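Local coordinates for 3-oxoacyl-[acyl-carrier-protein] reductase (Sinorhizobium meliloti, PDB 3U9L) that probably catalyses the NADPH-dependent reduction of 3-oxoacyl-[acyl-carrier-protein], as a member of the short-chain dehydrogenase/reductase family, at residues A[15-20]-A[242-247]; A[35-38]-A[42-45]; A[121-126]-A[172-177]. All blocks are in the same frame, centred on the assembly; numbering follows the deposited sequence.

Contact 1: residues A[15-20]-A[242-247]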
loop_
_atom_site.group_PDB
_atom_site.type_symbol
_atom_site.label_atom_id
_atom_site.label_comp_id
_atom_site.label_asym_id
_atom_site.label_seq_id
_atom_site.Cartn_x
_atom_site.Cartn_y
_atom_site.Cartn_z
ATOM N N SER A 15 10.563 -21.232 -5.702
ATOM C CA SER A 15 11.966 -20.869 -5.685
ATOM C C SER A 15 12.150 -19.705 -4.702
ATOM O O SER A 15 11.218 -19.360 -3.943
ATOM C CB SER A 15 12.379 -20.397 -7.081
ATOM O OG SER A 15 11.476 -19.380 -7.510
ATOM N N GLY A 16 13.330 -19.086 -4.723
ATOM C CA GLY A 16 13.530 -17.823 -4.010
ATOM C C GLY A 16 13.542 -18.008 -2.507
ATOM O O GLY A 16 13.992 -19.065 -2.021
ATOM N N PHE A 17 13.043 -17.023 -1.759
ATOM C CA PHE A 17 13.008 -17.173 -0.301
ATOM C C PHE A 17 12.068 -18.275 0.035
ATOM O O PHE A 17 12.261 -18.969 1.006
ATOM C CB PHE A 17 12.412 -15.952 0.387
ATOM C CG PHE A 17 13.198 -14.719 0.210
ATOM C CD1 PHE A 17 14.553 -14.706 0.450
ATOM C CD2 PHE A 17 12.574 -13.545 -0.192
ATOM C CE1 PHE A 17 15.283 -13.517 0.264
ATOM C CE2 PHE A 17 13.281 -12.395 -0.352
ATOM C CZ PHE A 17 14.620 -12.369 -0.120
ATOM N N GLY A 18 11.003 -18.378 -0.734
ATOM C CA GLY A 18 9.968 -19.352 -0.433
ATOM C C GLY A 18 10.543 -20.756 -0.338
ATOM O O GLY A 18 10.313 -21.508 0.611
ATOM N N ARG A 19 11.265 -21.133 -1.374
ATOM C CA ARG A 19 11.840 -22.463 -1.447
ATOM C C ARG A 19 12.929 -22.736 -0.423
ATOM O O ARG A 19 12.929 -23.769 0.187
ATOM C CB ARG A 19 12.371 -22.684 -2.844
ATOM C CG ARG A 19 13.131 -23.972 -3.012
ATOM C CD ARG A 19 13.082 -24.349 -4.463
ATOM N NE ARG A 19 14.292 -25.004 -4.854
ATOM C CZ ARG A 19 14.686 -25.125 -6.130
ATOM N NH1 ARG A 19 13.950 -24.657 -7.155
ATOM N NH2 ARG A 19 15.821 -25.701 -6.352
ATOM N N LEU A 20 13.874 -21.837 -0.241
ATOM C CA LEU A 20 14.910 -22.075 0.740
ATOM C C LEU A 20 14.284 -22.105 2.127
ATOM O O LEU A 20 14.707 -22.830 3.061
ATOM C CB LEU A 20 15.931 -20.950 0.668
ATOM C CG LEU A 20 16.745 -20.892 -0.634
ATOM C CD1 LEU A 20 17.880 -19.843 -0.575
ATOM C CD2 LEU A 20 17.328 -22.260 -0.952
ATOM N N SER A 242 19.873 -17.041 1.739
ATOM C CA SER A 242 19.659 -18.015 2.786
ATOM C C SER A 242 19.583 -17.348 4.179
ATOM O O SER A 242 19.126 -17.949 5.133
ATOM C CB SER A 242 20.770 -19.070 2.758
ATOM O OG SER A 242 22.039 -18.410 2.731
ATOM N N LEU A 243 20.057 -16.110 4.294
ATOM C CA LEU A 243 19.945 -15.406 5.573
ATOM C C LEU A 243 18.476 -15.273 5.962
ATOM O O LEU A 243 18.153 -15.250 7.114
ATOM C CB LEU A 243 20.493 -13.993 5.430
ATOM C CG LEU A 243 22.013 -13.958 5.218
ATOM C CD1 LEU A 243 22.477 -12.553 4.794
ATOM C CD2 LEU A 243 22.608 -14.413 6.538
ATOM N N VAL A 244 17.607 -15.122 4.970
ATOM C CA VAL A 244 16.195 -14.950 5.218
ATOM C C VAL A 244 15.627 -16.264 5.744
ATOM O O VAL A 244 14.916 -16.268 6.742
ATOM C CB VAL A 244 15.453 -14.520 3.949
ATOM C CG1 VAL A 244 13.930 -14.516 4.176
ATOM C CG2 VAL A 244 15.951 -13.146 3.487
ATOM N N ALA A 245 15.940 -17.378 5.077
ATOM C CA ALA A 245 15.463 -18.679 5.514
ATOM C C ALA A 245 15.915 -18.934 6.952
ATOM O O ALA A 245 15.153 -19.451 7.787
ATOM C CB ALA A 245 15.947 -19.802 4.555
ATOM N N ASP A 246 17.128 -18.529 7.290
ATOM C CA ASP A 246 17.605 -18.869 8.628
ATOM C C ASP A 246 16.916 -17.983 9.655
ATOM O O ASP A 246 16.616 -18.444 10.735
ATOM C CB ASP A 246 19.123 -18.750 8.732
ATOM C CG ASP A 246 19.857 -19.771 7.823
ATOM O OD1 ASP A 246 19.473 -21.008 7.790
ATOM O OD2 ASP A 246 20.787 -19.298 7.116
ATOM N N ALA A 247 16.633 -16.730 9.301
ATOM C CA ALA A 247 15.836 -15.868 10.220
ATOM C C ALA A 247 14.486 -16.468 10.472
ATOM O O ALA A 247 13.983 -16.410 11.580
ATOM C CB ALA A 247 15.693 -14.441 9.672
#

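Contact 2: residues A[35-38]-A[42-45]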
loop_
_atom_site.group_PDB
_atom_site.type_symbol
_atom_site.label_atom_id
_atom_site.label_comp_id
_atom_site.label_asym_id
_atom_site.label_seq_id
_atom_site.Cartn_x
_atom_site.Cartn_y
_atom_site.Cartn_z
ATOM N N SER A 35 3.796 -24.801 -1.149
ATOM C CA SER A 35 2.766 -24.734 -2.166
ATOM C C SER A 35 3.131 -23.792 -3.315
ATOM O O SER A 35 3.960 -22.881 -3.157
ATOM C CB SER A 35 1.423 -24.299 -1.549
ATOM O OG SER A 35 1.412 -22.888 -1.434
HETATM N N MSE A 36 2.510 -24.018 -4.470
HETATM C CA MSE A 36 2.781 -23.217 -5.685
HETATM C C MSE A 36 1.743 -23.520 -6.772
HETATM O O MSE A 36 1.036 -24.498 -6.685
HETATM C CB MSE A 36 4.188 -23.523 -6.220
HETATM C CG MSE A 36 4.334 -24.936 -6.800
HETATM SE SE MSE A 36 6.226 -25.616 -6.751
HETATM C CE MSE A 36 6.425 -25.870 -4.795
ATOM N N ARG A 37 1.662 -22.668 -7.782
ATOM C CA ARG A 37 0.712 -22.807 -8.882
ATOM C C ARG A 37 1.222 -23.809 -9.942
ATOM O O ARG A 37 2.414 -24.008 -10.113
ATOM C CB ARG A 37 0.524 -21.447 -9.566
ATOM C CG ARG A 37 1.135 -20.240 -8.771
ATOM C CD ARG A 37 2.726 -20.093 -8.836
ATOM N NE ARG A 37 3.517 -20.284 -7.578
ATOM C CZ ARG A 37 4.777 -19.869 -7.489
ATOM N NH1 ARG A 37 5.520 -20.075 -6.423
ATOM N NH2 ARG A 37 5.305 -19.247 -8.530
ATOM N N ASP A 38 0.292 -24.433 -10.642
ATOM C CA ASP A 38 0.608 -25.197 -11.829
ATOM C C ASP A 38 1.739 -26.209 -11.653
ATOM O O ASP A 38 2.725 -26.146 -12.372
ATOM C CB ASP A 38 1.005 -24.232 -12.943
ATOM C CG ASP A 38 0.957 -24.892 -14.324
ATOM O OD1 ASP A 38 0.504 -26.065 -14.432
ATOM O OD2 ASP A 38 1.370 -24.229 -15.289
ATOM N N ARG A 42 4.113 -25.366 -15.508
ATOM C CA ARG A 42 5.139 -24.355 -15.256
ATOM C C ARG A 42 6.118 -24.657 -14.093
ATOM O O ARG A 42 7.290 -24.293 -14.155
ATOM C CB ARG A 42 4.419 -23.010 -15.024
ATOM C CG ARG A 42 5.255 -21.889 -14.380
ATOM C CD ARG A 42 4.348 -20.701 -13.923
ATOM N NE ARG A 42 4.010 -19.777 -15.022
ATOM C CZ ARG A 42 4.828 -18.824 -15.481
ATOM N NH1 ARG A 42 6.035 -18.660 -14.932
ATOM N NH2 ARG A 42 4.449 -18.034 -16.490
ATOM N N ASN A 43 5.638 -25.277 -13.018
ATOM C CA ASN A 43 6.513 -25.541 -11.861
ATOM C C ASN A 43 6.984 -27.013 -11.756
ATOM O O ASN A 43 7.519 -27.429 -10.723
ATOM C CB ASN A 43 5.833 -25.081 -10.545
ATOM C CG ASN A 43 5.978 -23.574 -10.294
ATOM O OD1 ASN A 43 7.079 -23.010 -10.391
ATOM N ND2 ASN A 43 4.859 -22.918 -9.989
ATOM N N ALA A 44 6.790 -27.798 -12.824
ATOM C CA ALA A 44 7.105 -29.244 -12.776
ATOM C C ALA A 44 8.557 -29.467 -12.389
ATOM O O ALA A 44 8.855 -30.340 -11.572
ATOM C CB ALA A 44 6.780 -29.948 -14.095
ATOM N N SER A 45 9.459 -28.645 -12.929
ATOM C CA SER A 45 10.872 -28.797 -12.562
ATOM C C SER A 45 11.167 -28.389 -11.133
ATOM O O SER A 45 12.048 -28.958 -10.495
ATOM C CB SER A 45 11.821 -28.029 -13.495
ATOM O OG SER A 45 11.687 -28.553 -14.785
#

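Contact 3: residues A[121-126]-A[172-177]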
loop_
_atom_site.group_PDB
_atom_site.type_symbol
_atom_site.label_atom_id
_atom_site.label_comp_id
_atom_site.label_asym_id
_atom_site.label_seq_id
_atom_site.Cartn_x
_atom_site.Cartn_y
_atom_site.Cartn_z
ATOM N N SER A 121 -3.921 -12.168 -2.993
ATOM C CA SER A 121 -3.446 -13.498 -2.720
ATOM C C SER A 121 -3.498 -13.843 -1.229
ATOM O O SER A 121 -3.989 -14.912 -0.860
ATOM C CB SER A 121 -1.996 -13.621 -3.219
ATOM O OG SER A 121 -1.163 -12.669 -2.576
ATOM N N THR A 122 -2.941 -12.969 -0.384
ATOM C CA THR A 122 -2.924 -13.216 1.064
ATOM C C THR A 122 -4.342 -13.239 1.653
ATOM O O THR A 122 -4.615 -13.936 2.604
ATOM C CB THR A 122 -2.072 -12.151 1.803
ATOM O OG1 THR A 122 -2.765 -10.871 1.804
ATOM C CG2 THR A 122 -0.632 -12.052 1.067
ATOM N N GLN A 123 -5.232 -12.435 1.111
ATOM C CA GLN A 123 -6.575 -12.395 1.614
ATOM C C GLN A 123 -7.333 -13.711 1.299
ATOM O O GLN A 123 -8.085 -14.236 2.149
ATOM C CB GLN A 123 -7.300 -11.156 1.066
ATOM C CG GLN A 123 -8.705 -10.837 1.702
ATOM C CD GLN A 123 -8.666 -10.543 3.195
ATOM O OE1 GLN A 123 -7.590 -10.337 3.786
ATOM N NE2 GLN A 123 -9.864 -10.560 3.834
ATOM N N ARG A 124 -7.173 -14.229 0.093
ATOM C CA ARG A 124 -7.743 -15.537 -0.244
ATOM C C ARG A 124 -7.233 -16.596 0.710
ATOM O O ARG A 124 -7.991 -17.376 1.251
ATOM C CB ARG A 124 -7.387 -15.936 -1.702
ATOM C CG ARG A 124 -8.152 -15.129 -2.700
ATOM C CD ARG A 124 -7.894 -15.555 -4.141
ATOM N NE ARG A 124 -8.435 -14.502 -4.967
ATOM C CZ ARG A 124 -7.708 -13.564 -5.571
ATOM N NH1 ARG A 124 -6.378 -13.597 -5.536
ATOM N NH2 ARG A 124 -8.325 -12.617 -6.233
ATOM N N VAL A 125 -5.932 -16.631 0.897
ATOM C CA VAL A 125 -5.331 -17.606 1.781
ATOM C C VAL A 125 -5.789 -17.404 3.229
ATOM O O VAL A 125 -6.167 -18.374 3.929
ATOM C CB VAL A 125 -3.770 -17.607 1.671
ATOM C CG1 VAL A 125 -3.148 -18.576 2.751
ATOM C CG2 VAL A 125 -3.370 -18.050 0.281
ATOM N N ASN A 126 -5.769 -16.158 3.704
ATOM C CA ASN A 126 -6.230 -15.917 5.063
ATOM C C ASN A 126 -7.707 -16.306 5.300
ATOM O O ASN A 126 -8.060 -16.907 6.321
ATOM C CB ASN A 126 -6.001 -14.442 5.450
ATOM C CG ASN A 126 -4.580 -14.193 5.863
ATOM O OD1 ASN A 126 -3.941 -15.067 6.395
ATOM N ND2 ASN A 126 -4.068 -13.009 5.598
ATOM N N VAL A 172 -0.100 -5.711 9.585
ATOM C CA VAL A 172 -0.104 -5.029 10.868
ATOM C C VAL A 172 -1.494 -5.031 11.463
ATOM O O VAL A 172 -1.655 -5.308 12.615
ATOM C CB VAL A 172 0.526 -3.606 10.695
ATOM C CG1 VAL A 172 0.284 -2.691 11.922
ATOM C CG2 VAL A 172 2.021 -3.834 10.494
ATOM N N GLN A 173 -2.491 -4.781 10.629
ATOM C CA GLN A 173 -3.862 -4.797 11.034
ATOM C C GLN A 173 -4.310 -6.158 11.552
ATOM O O GLN A 173 -4.933 -6.243 12.636
ATOM C CB GLN A 173 -4.750 -4.311 9.864
ATOM C CG GLN A 173 -4.529 -2.827 9.431
ATOM C CD GLN A 173 -5.270 -1.895 10.341
ATOM O OE1 GLN A 173 -6.540 -1.719 10.236
ATOM N NE2 GLN A 173 -4.532 -1.303 11.279
ATOM N N TYR A 174 -3.966 -7.225 10.831
ATOM C CA TYR A 174 -4.323 -8.580 11.249
ATOM C C TYR A 174 -3.652 -8.932 12.563
ATOM O O TYR A 174 -4.255 -9.587 13.411
ATOM C CB TYR A 174 -3.895 -9.588 10.188
ATOM C CG TYR A 174 -4.957 -9.907 9.152
ATOM C CD1 TYR A 174 -6.061 -10.716 9.477
ATOM C CD2 TYR A 174 -4.825 -9.492 7.849
ATOM C CE1 TYR A 174 -7.022 -11.068 8.527
ATOM C CE2 TYR A 174 -5.803 -9.837 6.870
ATOM C CZ TYR A 174 -6.904 -10.618 7.228
ATOM O OH TYR A 174 -7.863 -10.988 6.288
ATOM N N ALA A 175 -2.405 -8.495 12.733
ATOM C CA ALA A 175 -1.690 -8.708 13.992
ATOM C C ALA A 175 -2.560 -8.278 15.179
ATOM O O ALA A 175 -2.695 -9.035 16.160
ATOM C CB ALA A 175 -0.345 -7.920 14.004
ATOM N N ARG A 176 -3.171 -7.089 15.088
ATOM C CA ARG A 176 -4.036 -6.575 16.187
ATOM C C ARG A 176 -5.364 -7.323 16.253
ATOM O O ARG A 176 -5.866 -7.631 17.323
ATOM C CB ARG A 176 -4.415 -5.104 15.969
ATOM C CG ARG A 176 -3.316 -4.040 15.970
ATOM C CD ARG A 176 -1.953 -4.542 15.991
ATOM N NE ARG A 176 -1.015 -3.418 15.786
ATOM C CZ ARG A 176 0.270 -3.467 16.123
ATOM N NH1 ARG A 176 1.017 -2.385 15.932
ATOM N NH2 ARG A 176 0.798 -4.567 16.691
ATOM N N GLU A 177 -5.953 -7.551 15.090
ATOM C CA GLU A 177 -7.296 -8.084 15.015
ATOM C C GLU A 177 -7.324 -9.584 15.353
ATOM O O GLU A 177 -8.353 -10.100 15.731
ATOM C CB GLU A 177 -7.900 -7.830 13.634
ATOM C CG GLU A 177 -8.047 -6.318 13.221
ATOM C CD GLU A 177 -8.673 -6.172 11.808
ATOM O OE1 GLU A 177 -9.304 -7.145 11.345
ATOM O OE2 GLU A 177 -8.523 -5.115 11.127
#

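Contact 1: residues A[15-20]-A[242-247]
F17 sits between the last two glycines, G16 and G18, of the TGxxxGxG motif that opens the nucleotide-binding Rossmann fold of short-chain dehydrogenases, and its ring reaches across to V244 on helix 242-252. The two side chains meet at about a right angle. Packing is tight here: CE1 of F17 lies 3.3 Å from CG2 of V244, which approaches the ring obliquely. The other methyl makes an off-centre CH-pi contact, V244 CG1 standing 4.2 Å from the ring centroid. With CG anti to its own carbonyl carbon (chi1 -64°), F17 brings this side of its ring up to V244.

One turn further along, L20 faces A245. Their CB atoms are 4.1 Å apart, and the methyl of A245 also rests 3.6 Å from the backbone O of L20. Here the first helix of the Rossmann fold packs against the helix that leads into the last strand, 262-265, the short segments crossing at -51° with axes 8.7 Å apart. V244 touches V265 of that strand as well. CD1 of L20 lies 4.1 Å from N of S242, whose N-H is hydrogen-bonded to D240 OD1.

Contact 2: residues A[35-38]-A[42-45]
N43 ties itself to R37 with its side-chain amide and to D38 with its backbone. ND2 of N43 donates to the carbonyl O of R37 at 2.7 Å, a nearly straight bond with the acceptor close to the plane of the amide. Its backbone N gives a second, similarly straight bond to D38 O, 3.1 Å away. The other end of the amide is satisfied too, because OD1 accepts from ND2 of N46. N43 holds the N-cap position of helix 44-57, yet its side chain makes no capping bond; its ND2 is turned back to R37 O and its OD1 to the side chain of N46.

This is the turn out of strand 31-36 in the beta-alpha-beta unit that continues through helix 44-57 to strand 61-65, near the coenzyme-binding edge of a Rossmann fold. D38 takes a left-handed backbone conformation there, and with CG anti to its own N (chi1 -163°) the carboxylate is carried over to R42. R42 N donates to OD2 of D38 at 3.0 Å, arriving from above the carboxylate plane, 78° out of it. The other oxygen, OD1, receives a weak bond from G41 N. With an alanine in place of D38, the N-H groups of R42 and G41 would probably lose these acceptors, leaving the turn freer to shift.

The amide of N43 is also wedged between side chains. Its ND2 stands 3.6 Å above one face of the R37 guanidinium, toward the rim, the two planes 81° apart; NH1 of that arginine has a weak bond to S14 OG in the glycine-rich loop. From the strand, the selenium of M36, a selenomethionine, packs 3.9 Å from CB of N43.

Contact 3: residues A[121-126]-A[172-177]
Over one face of the Y174 ring lies the amide nitrogen of N126, and at the ring's edge, in its plane, lies the amide oxygen of Q123. ND2 of N126 is 3.8 Å above the ring, displaced toward the rim, with Y174 CE2 as its nearest ring atom at 3.8 Å. The two side chains run at each other from opposite directions, the asparagine amide inclined at about half a right angle to the ring. The other atom of that amide, OD1 of N126, accepts a hydrogen bond from H93 NE2 on strand 90-93, which would hold the amide's rotation.

The phenol is hydrogen-bonded to Q123. Y174 OH donates to OE1 of Q123 at 2.6 Å, a short bond that reaches the carbonyl oxygen from the side and somewhat out of the carbonyl plane, with a C=O...donor angle of 109°. Amide and ring planes are 35° apart. Q123 leaves its helix with CG anti to the backbone N (chi1 -171°) and then bends at chi2, which brings the amide round to the hydroxyl.

These residues belong to helices 108-136 and 158-179, the pair that in many short-chain dehydrogenases forms the four-helix dimer interface, and here too the second subunit comes in on both. NE2 of Q123 donates to F106 O of the second subunit, which leaves OE1 for the tyrosine. Next to Y174 on its helix, Q173 NE2 bonds to P154 O of the second subunit.

The backbones stay well apart, N126 CA to Y174 CA being 9.8 Å, and between these two segments the tyrosine makes the whole bridge from its side. W143 of strand 139-144 and A103 of the second subunit also touch the Y174 side chain.

Overall arrangement
All three contacts hang on one parallel Rossmann sheet. Contact 1 bridges widely separated parts of the sequence, from the first helix to the one before the last strand; contacts 2 and 3 come between them, in that order. Contact 2 is its neighbour, centres about 18 Å apart, since helix 16-27 runs into strand 31-36; both lie by the end of the sheet where the family binds its coenzyme. Contact 3 is about 21 Å from contact 1 and 24 Å from contact 2, centre to centre, across the chain's centre from contact 1. It joins helices that meet the second subunit, so the presumed nucleotide-binding loops and the subunit interface lie in different parts of the fold.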